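PDB 3VTH: hydrogenase maturation factor from Thermoanaerobacter tengcongensis, which probably catalyses the ATP-dependent transfer of a carbamoyl group from carbamoyl phosphate to the C-terminal cysteine of HypE during maturation of [NiFe]-hydrogenases. Local coordinates for residues A[483-488]-A[523-528]; A[502-507]-A[695-700]. All blocks are in the same frame, centred on the assembly; numbering follows the deposited sequence.

Contact 1 (A[483-488]-A[523-528]); sequences HHHAHI and LVCDLK. With FE (Fe (III) ion), chain I; AP2 (phosphomethylphosphonic acid adenosyl ester), chain H.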
loop_
_atom_site.group_PDB
_atom_site.type_symbol
_atom_site.label_atom_id
_atom_site.label_comp_id
_atom_site.label_asym_id
_atom_site.label_seq_id
_atom_site.Cartn_x
_atom_site.Cartn_y
_atom_site.Cartn_z
ATOM N N HIS A 483 15.812 -9.434 8.103
ATOM C CA HIS A 483 15.069 -8.601 7.137
ATOM C C HIS A 483 14.611 -9.354 5.888
ATOM O O HIS A 483 13.457 -9.245 5.464
ATOM C CB HIS A 483 15.959 -7.424 6.719
ATOM C CG HIS A 483 15.257 -6.393 5.887
ATOM N ND1 HIS A 483 14.523 -5.366 6.442
ATOM C CD2 HIS A 483 15.203 -6.213 4.544
ATOM C CE1 HIS A 483 14.041 -4.601 5.476
ATOM N NE2 HIS A 483 14.441 -5.091 4.317
ATOM N N HIS A 484 15.534 -10.094 5.275
ATOM C CA HIS A 484 15.235 -10.789 4.039
ATOM C C HIS A 484 14.353 -12.000 4.248
ATOM O O HIS A 484 13.492 -12.283 3.418
ATOM C CB HIS A 484 16.526 -11.041 3.248
ATOM C CG HIS A 484 17.231 -9.758 2.945
ATOM N ND1 HIS A 484 18.160 -9.205 3.801
ATOM C CD2 HIS A 484 17.037 -8.847 1.960
ATOM C CE1 HIS A 484 18.550 -8.036 3.328
ATOM N NE2 HIS A 484 17.886 -7.797 2.212
ATOM N N HIS A 485 14.544 -12.687 5.371
ATOM C CA HIS A 485 13.630 -13.735 5.770
ATOM C C HIS A 485 12.209 -13.155 5.841
ATOM O O HIS A 485 11.275 -13.756 5.316
ATOM C CB HIS A 485 14.087 -14.351 7.111
ATOM C CG HIS A 485 13.312 -15.564 7.533
ATOM N ND1 HIS A 485 13.291 -16.005 8.837
ATOM C CD2 HIS A 485 12.528 -16.421 6.831
ATOM C CE1 HIS A 485 12.532 -17.084 8.924
ATOM N NE2 HIS A 485 12.042 -17.345 7.725
ATOM N N ALA A 486 12.052 -11.989 6.471
ATOM C CA ALA A 486 10.740 -11.335 6.579
ATOM C C ALA A 486 10.115 -10.998 5.218
ATOM O O ALA A 486 8.914 -11.195 5.038
ATOM C CB ALA A 486 10.829 -10.091 7.449
ATOM N N HIS A 487 10.907 -10.481 4.270
ATOM C CA HIS A 487 10.405 -10.238 2.896
ATOM C C HIS A 487 9.825 -11.532 2.310
ATOM O O HIS A 487 8.705 -11.543 1.772
ATOM C CB HIS A 487 11.526 -9.735 1.953
ATOM C CG HIS A 487 11.744 -8.249 1.960
ATOM N ND1 HIS A 487 10.733 -7.333 1.737
ATOM C CD2 HIS A 487 12.884 -7.523 2.094
ATOM C CE1 HIS A 487 11.239 -6.111 1.753
ATOM N NE2 HIS A 487 12.542 -6.199 1.972
ATOM N N ILE A 488 10.575 -12.631 2.404
ATOM C CA ILE A 488 10.107 -13.906 1.841
ATOM C C ILE A 488 8.818 -14.372 2.543
ATOM O O ILE A 488 7.866 -14.821 1.882
ATOM C CB ILE A 488 11.209 -15.023 1.897
ATOM C CG1 ILE A 488 12.471 -14.597 1.143
ATOM C CG2 ILE A 488 10.691 -16.388 1.351
ATOM C CD1 ILE A 488 12.234 -14.086 -0.302
ATOM N N LEU A 523 17.801 -17.635 -0.230
ATOM C CA LEU A 523 17.634 -18.394 0.987
ATOM C C LEU A 523 16.866 -19.657 0.675
ATOM O O LEU A 523 16.144 -19.730 -0.328
ATOM C CB LEU A 523 16.818 -17.571 1.988
ATOM C CG LEU A 523 17.222 -16.113 2.190
ATOM C CD1 LEU A 523 16.275 -15.446 3.207
ATOM C CD2 LEU A 523 18.704 -16.024 2.651
ATOM N N VAL A 524 17.029 -20.656 1.529
ATOM C CA VAL A 524 16.016 -21.677 1.658
ATOM C C VAL A 524 15.379 -21.425 3.020
ATOM O O VAL A 524 16.064 -21.455 4.044
ATOM C CB VAL A 524 16.595 -23.088 1.560
ATOM C CG1 VAL A 524 15.541 -24.119 1.943
ATOM C CG2 VAL A 524 17.130 -23.346 0.139
ATOM N N CYS A 525 14.085 -21.126 3.029
ATOM C CA CYS A 525 13.420 -20.836 4.293
ATOM C C CYS A 525 11.996 -21.332 4.407
ATOM O O CYS A 525 11.305 -21.564 3.408
ATOM C CB CYS A 525 13.468 -19.344 4.608
ATOM S SG CYS A 525 12.838 -18.276 3.325
ATOM N N ASP A 526 11.572 -21.504 5.648
ATOM C CA ASP A 526 10.161 -21.706 5.938
ATOM C C ASP A 526 9.751 -20.546 6.828
ATOM O O ASP A 526 10.429 -19.531 6.844
ATOM C CB ASP A 526 9.906 -23.083 6.581
ATOM C CG ASP A 526 10.766 -23.343 7.821
ATOM O OD1 ASP A 526 11.262 -22.386 8.456
ATOM O OD2 ASP A 526 10.949 -24.536 8.165
ATOM N N LEU A 527 8.671 -20.692 7.589
ATOM C CA LEU A 527 8.224 -19.593 8.440
ATOM C C LEU A 527 8.972 -19.562 9.778
ATOM O O LEU A 527 8.743 -18.684 10.599
ATOM C CB LEU A 527 6.710 -19.672 8.673
ATOM C CG LEU A 527 5.747 -19.461 7.487
ATOM C CD1 LEU A 527 4.296 -19.630 7.924
ATOM C CD2 LEU A 527 5.938 -18.089 6.847
ATOM N N LYS A 528 9.846 -20.527 10.023
ATOM C CA LYS A 528 10.515 -20.555 11.319
ATOM C C LYS A 528 12.042 -20.489 11.288
ATOM O O LYS A 528 12.675 -20.474 12.347
ATOM C CB LYS A 528 10.053 -21.767 12.136
ATOM C CG LYS A 528 10.220 -23.116 11.447
ATOM C CD LYS A 528 9.537 -24.224 12.286
ATOM C CE LYS A 528 9.582 -25.575 11.579
ATOM N NZ LYS A 528 8.956 -26.648 12.410
HETATM FE FE FE I . 14.001 -4.594 2.209
HETATM P PB AP2 H . 15.681 -1.813 1.991
HETATM O O1B AP2 H . 16.562 -1.794 0.766
HETATM O O2B AP2 H . 15.297 -3.161 2.517
HETATM O O3B AP2 H . 16.150 -0.833 3.037
HETATM C C3A AP2 H . 14.144 -1.078 1.372
HETATM P PA AP2 H . 13.245 -2.080 0.152
HETATM O O1A AP2 H . 11.937 -1.306 0.060
HETATM O O2A AP2 H . 13.213 -3.568 0.405
HETATM O "O5'" AP2 H . 14.089 -1.905 -1.217
HETATM C "C5'" AP2 H . 14.073 -0.627 -1.843
HETATM C "C4'" AP2 H . 15.207 -0.656 -2.841
HETATM O "O4'" AP2 H . 14.843 -1.473 -3.955
HETATM C "C3'" AP2 H . 15.501 0.708 -3.432
HETATM O "O3'" AP2 H . 16.281 1.497 -2.528
HETATM C "C2'" AP2 H . 16.236 0.301 -4.692
HETATM O "O2'" AP2 H . 17.593 0.043 -4.314
HETATM C "C1'" AP2 H . 15.524 -0.990 -5.120
HETATM N N9 AP2 H . 14.592 -0.630 -6.227
HETATM C C8 AP2 H . 13.509 0.184 -6.169
HETATM N N7 AP2 H . 12.922 0.329 -7.388
HETATM C C5 AP2 H . 13.634 -0.410 -8.261
HETATM C C6 AP2 H . 13.569 -0.704 -9.715
HETATM N N6 AP2 H . 12.593 -0.179 -10.498
HETATM N N1 AP2 H . 14.529 -1.520 -10.232
HETATM C C2 AP2 H . 15.500 -2.074 -9.473
HETATM N N3 AP2 H . 15.623 -1.836 -8.149
HETATM C C4 AP2 H . 14.736 -1.028 -7.502
#

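Contact 2 (A[502-507]-A[695-700]); sequences IGIAYD and NKVVLS. With FE (Fe (III) ion), chain I; AP2 (phosphomethylphosphonic acid adenosyl ester), chain H.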
loop_
_atom_site.group_PDB
_atom_site.type_symbol
_atom_site.label_atom_id
_atom_site.label_comp_id
_atom_site.label_asym_id
_atom_site.label_seq_id
_atom_site.Cartn_x
_atom_site.Cartn_y
_atom_site.Cartn_z
ATOM N N ILE A 502 12.386 -21.791 -1.927
ATOM C CA ILE A 502 13.546 -21.014 -2.362
ATOM C C ILE A 502 13.156 -19.541 -2.345
ATOM O O ILE A 502 12.226 -19.136 -3.041
ATOM C CB ILE A 502 13.995 -21.441 -3.772
ATOM C CG1 ILE A 502 14.482 -22.901 -3.733
ATOM C CG2 ILE A 502 15.061 -20.506 -4.296
ATOM C CD1 ILE A 502 14.541 -23.597 -5.107
ATOM N N GLY A 503 13.848 -18.748 -1.531
ATOM C CA GLY A 503 13.474 -17.356 -1.319
ATOM C C GLY A 503 14.513 -16.478 -1.989
ATOM O O GLY A 503 15.694 -16.548 -1.657
ATOM N N ILE A 504 14.077 -15.671 -2.950
ATOM C CA ILE A 504 14.967 -14.736 -3.637
ATOM C C ILE A 504 14.618 -13.331 -3.120
ATOM O O ILE A 504 13.566 -12.787 -3.428
ATOM C CB ILE A 504 14.810 -14.870 -5.169
ATOM C CG1 ILE A 504 15.187 -16.316 -5.572
ATOM C CG2 ILE A 504 15.653 -13.814 -5.893
ATOM C CD1 ILE A 504 14.889 -16.709 -6.975
ATOM N N ALA A 505 15.489 -12.786 -2.284
ATOM C CA ALA A 505 15.221 -11.538 -1.609
ATOM C C ALA A 505 16.209 -10.495 -2.128
ATOM O O ALA A 505 17.392 -10.492 -1.757
ATOM C CB ALA A 505 15.354 -11.722 -0.117
ATOM N N TYR A 506 15.729 -9.632 -3.016
ATOM C CA TYR A 506 16.601 -8.635 -3.650
ATOM C C TYR A 506 16.110 -7.259 -3.213
ATOM O O TYR A 506 14.944 -6.933 -3.392
ATOM C CB TYR A 506 16.573 -8.752 -5.188
ATOM C CG TYR A 506 17.305 -9.951 -5.784
ATOM C CD1 TYR A 506 18.074 -10.811 -4.982
ATOM C CD2 TYR A 506 17.272 -10.186 -7.161
ATOM C CE1 TYR A 506 18.795 -11.877 -5.530
ATOM C CE2 TYR A 506 17.973 -11.257 -7.731
ATOM C CZ TYR A 506 18.728 -12.102 -6.903
ATOM O OH TYR A 506 19.414 -13.153 -7.454
ATOM N N ASP A 507 16.987 -6.471 -2.610
ATOM C CA ASP A 507 16.635 -5.094 -2.211
ATOM C C ASP A 507 17.878 -4.228 -2.044
ATOM O O ASP A 507 18.958 -4.618 -2.498
ATOM C CB ASP A 507 15.694 -5.042 -0.977
ATOM C CG ASP A 507 16.332 -5.539 0.325
ATOM O OD1 ASP A 507 17.567 -5.786 0.412
ATOM O OD2 ASP A 507 15.566 -5.689 1.307
ATOM N N ASN A 695 10.635 -26.950 -5.236
ATOM C CA ASN A 695 10.075 -26.466 -6.506
ATOM C C ASN A 695 9.259 -25.158 -6.392
ATOM O O ASN A 695 8.744 -24.638 -7.398
ATOM C CB ASN A 695 9.232 -27.574 -7.164
ATOM C CG ASN A 695 8.942 -27.294 -8.632
ATOM O OD1 ASN A 695 9.863 -27.120 -9.449
ATOM N ND2 ASN A 695 7.655 -27.241 -8.975
ATOM N N LYS A 696 9.141 -24.639 -5.168
ATOM C CA LYS A 696 8.467 -23.367 -4.920
ATOM C C LYS A 696 9.505 -22.270 -4.752
ATOM O O LYS A 696 10.478 -22.430 -3.988
ATOM C CB LYS A 696 7.588 -23.429 -3.671
ATOM C CG LYS A 696 6.340 -24.339 -3.804
ATOM C CD LYS A 696 5.411 -24.129 -2.619
ATOM C CE LYS A 696 4.136 -24.994 -2.710
ATOM N NZ LYS A 696 4.413 -26.447 -2.662
ATOM N N VAL A 697 9.289 -21.171 -5.473
ATOM C CA VAL A 697 10.184 -20.027 -5.455
ATOM C C VAL A 697 9.385 -18.783 -5.098
ATOM O O VAL A 697 8.345 -18.511 -5.717
ATOM C CB VAL A 697 10.829 -19.789 -6.825
ATOM C CG1 VAL A 697 11.747 -18.542 -6.779
ATOM C CG2 VAL A 697 11.614 -21.020 -7.278
ATOM N N VAL A 698 9.877 -18.040 -4.107
ATOM C CA VAL A 698 9.272 -16.787 -3.675
ATOM C C VAL A 698 10.208 -15.624 -4.040
ATOM O O VAL A 698 11.403 -15.655 -3.726
ATOM C CB VAL A 698 9.020 -16.788 -2.138
ATOM C CG1 VAL A 698 8.575 -15.411 -1.658
ATOM C CG2 VAL A 698 7.990 -17.846 -1.756
ATOM N N LEU A 699 9.653 -14.596 -4.680
ATOM C CA LEU A 699 10.417 -13.409 -5.031
ATOM C C LEU A 699 9.912 -12.250 -4.207
ATOM O O LEU A 699 8.721 -11.939 -4.243
ATOM C CB LEU A 699 10.269 -13.072 -6.531
ATOM C CG LEU A 699 10.389 -14.230 -7.533
ATOM C CD1 LEU A 699 9.961 -13.766 -8.951
ATOM C CD2 LEU A 699 11.801 -14.790 -7.563
ATOM N N SER A 700 10.798 -11.620 -3.443
ATOM C CA SER A 700 10.395 -10.443 -2.649
ATOM C C SER A 700 11.585 -9.508 -2.410
ATOM O O SER A 700 12.699 -9.793 -2.844
ATOM C CB SER A 700 9.740 -10.880 -1.328
ATOM O OG SER A 700 9.073 -9.783 -0.713
HETATM FE FE FE I . 14.001 -4.594 2.209
HETATM P PB AP2 H . 15.681 -1.813 1.991
HETATM O O1B AP2 H . 16.562 -1.794 0.766
HETATM O O2B AP2 H . 15.297 -3.161 2.517
HETATM O O3B AP2 H . 16.150 -0.833 3.037
HETATM C C3A AP2 H . 14.144 -1.078 1.372
HETATM P PA AP2 H . 13.245 -2.080 0.152
HETATM O O1A AP2 H . 11.937 -1.306 0.060
HETATM O O2A AP2 H . 13.213 -3.568 0.405
HETATM O "O5'" AP2 H . 14.089 -1.905 -1.217
HETATM C "C5'" AP2 H . 14.073 -0.627 -1.843
HETATM C "C4'" AP2 H . 15.207 -0.656 -2.841
HETATM O "O4'" AP2 H . 14.843 -1.473 -3.955
HETATM C "C3'" AP2 H . 15.501 0.708 -3.432
HETATM O "O3'" AP2 H . 16.281 1.497 -2.528
HETATM C "C2'" AP2 H . 16.236 0.301 -4.692
HETATM O "O2'" AP2 H . 17.593 0.043 -4.314
HETATM C "C1'" AP2 H . 15.524 -0.990 -5.120
HETATM N N9 AP2 H . 14.592 -0.630 -6.227
HETATM C C8 AP2 H . 13.509 0.184 -6.169
HETATM N N7 AP2 H . 12.922 0.329 -7.388
HETATM C C5 AP2 H . 13.634 -0.410 -8.261
HETATM C C6 AP2 H . 13.569 -0.704 -9.715
HETATM N N6 AP2 H . 12.593 -0.179 -10.498
HETATM N N1 AP2 H . 14.529 -1.520 -10.232
HETATM C C2 AP2 H . 15.500 -2.074 -9.473
HETATM N N3 AP2 H . 15.623 -1.836 -8.149
HETATM C C4 AP2 H . 14.736 -1.028 -7.502
#

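Contact 1 (A[483-488]-A[523-528])
His-485 on helix 483-488 and Cys-525 at the end of strand 523-525 are the nearest pair by CA atoms, 7.3 Å apart, with the helix axis set at 62° to the strand. CG of His-485 stands anti to the backbone N (chi1 -173°), and from there the ring extends to Asp-526. Its NE2 donates to the backbone O of Asp-526 at 2.9 Å, a nearly straight bond (171° at the hydrogen) that lies in the ring plane. On the way, His-485 CD2 rests 3.8 Å from CB of Cys-525. The sulfur of Cys-525 lies obliquely to the ring and packs on Ile-488, SG 3.5 Å from CG2, while Leu-523 CD1 lies against the helix backbone, 3.9 Å from His-485 N. Beyond the strand, OD1 of Asp-526 takes the N-H of Lys-528 from above its carboxylate plane at 2.8 Å, an Asx turn that shapes the chain around the accepting carbonyl. An alanine at His-485 would probably leave that carbonyl without its ring donor and open a gap beside CB of Cys-525. The same helix carries the iron ligands: NE2 of His-483 and NE2 of His-487, one turn apart, each bind the iron at 2.2 Å, and Asp-507, Asp-734 and two oxygens of the nucleotide analogue complete the site. The chemistry is thus divided by position: His-483 and His-487 offer a ring nitrogen lone pair to iron, whereas NE2 of His-485 carries a proton and ties the helix to the neighbouring chain turn.

Contact 2 (A[502-507]-A[695-700])
Ile-504 and its neighbours on strand 502-507 pair in parallel with Val-697 to Ser-700 on strand 696-700, inside the mixed sheet of the second Kae1-like subdomain, whose sequence family belongs to the actin-like ATPase clan. The register matches Ile-502 with Val-697 through Ala-505 with Ser-700, and five backbone hydrogen bonds knit the strands. Ile-504 is held through both its N and its O, the N donating to Val-698 O at 2.8 Å and the O accepting from Ser-700 N at 3.0 Å. The ladder finishes with Tyr-506 N bonded to Ser-700 O.

One face of the pair is aliphatic. The side chains of Ile-504 and Val-697 cross obliquely, Ile-504 CD1, anti along the chain (chi2 170°), meeting Val-697 CG1 at 3.6 Å. Ile-504 also lies beside Leu-699, pointing the same way, with Ile-504 CD1 3.7 Å from Leu-699 CD2. Helices 666-692 and 707-719 cover this side, and CG2 of Ile-504 sits 3.6 Å above the centre of the Tyr-506 ring, whose hydroxyl bonds to Thr-681. On the other face Gly-503, Ala-505 and Ser-700 are small, Val-698 meets Ile-488 of helix 483-494, and His-484 of that helix packs on Ala-505.

The strand ends at the iron and nucleotide site, where OD2 of Asp-507 binds the iron at 2.1 Å and OD1 is hydrogen-bonded to His-484, a second-shell residue that would fix the rotation of the carboxylate. The paired backbones thus give a regularly bonded base, largely aliphatic on one face, that sets one of the two carboxylate ligands, Asp-507, at the iron beside Asp-734.

Both contacts are buried and share one sheet, because strand 501-507 runs between strand 517-525 of contact 1 and strand 696-700 of contact 2; Leu-523 N and Gly-503 O are joined by a probable backbone hydrogen bond. Contact 2 is strand pairing at the heart of the sheet, held by regular main-chain bonds and aliphatic packing. Contact 1 is helix on strand end, smaller in buried area, combining one side-chain hydrogen bond with apolar and sulfur packing and reaching an exposed lysine at its margin. They converge on the same iron and nucleotide analogue: the 483-488 helix brings imidazole ligands, the 502-507 strand a carboxylate.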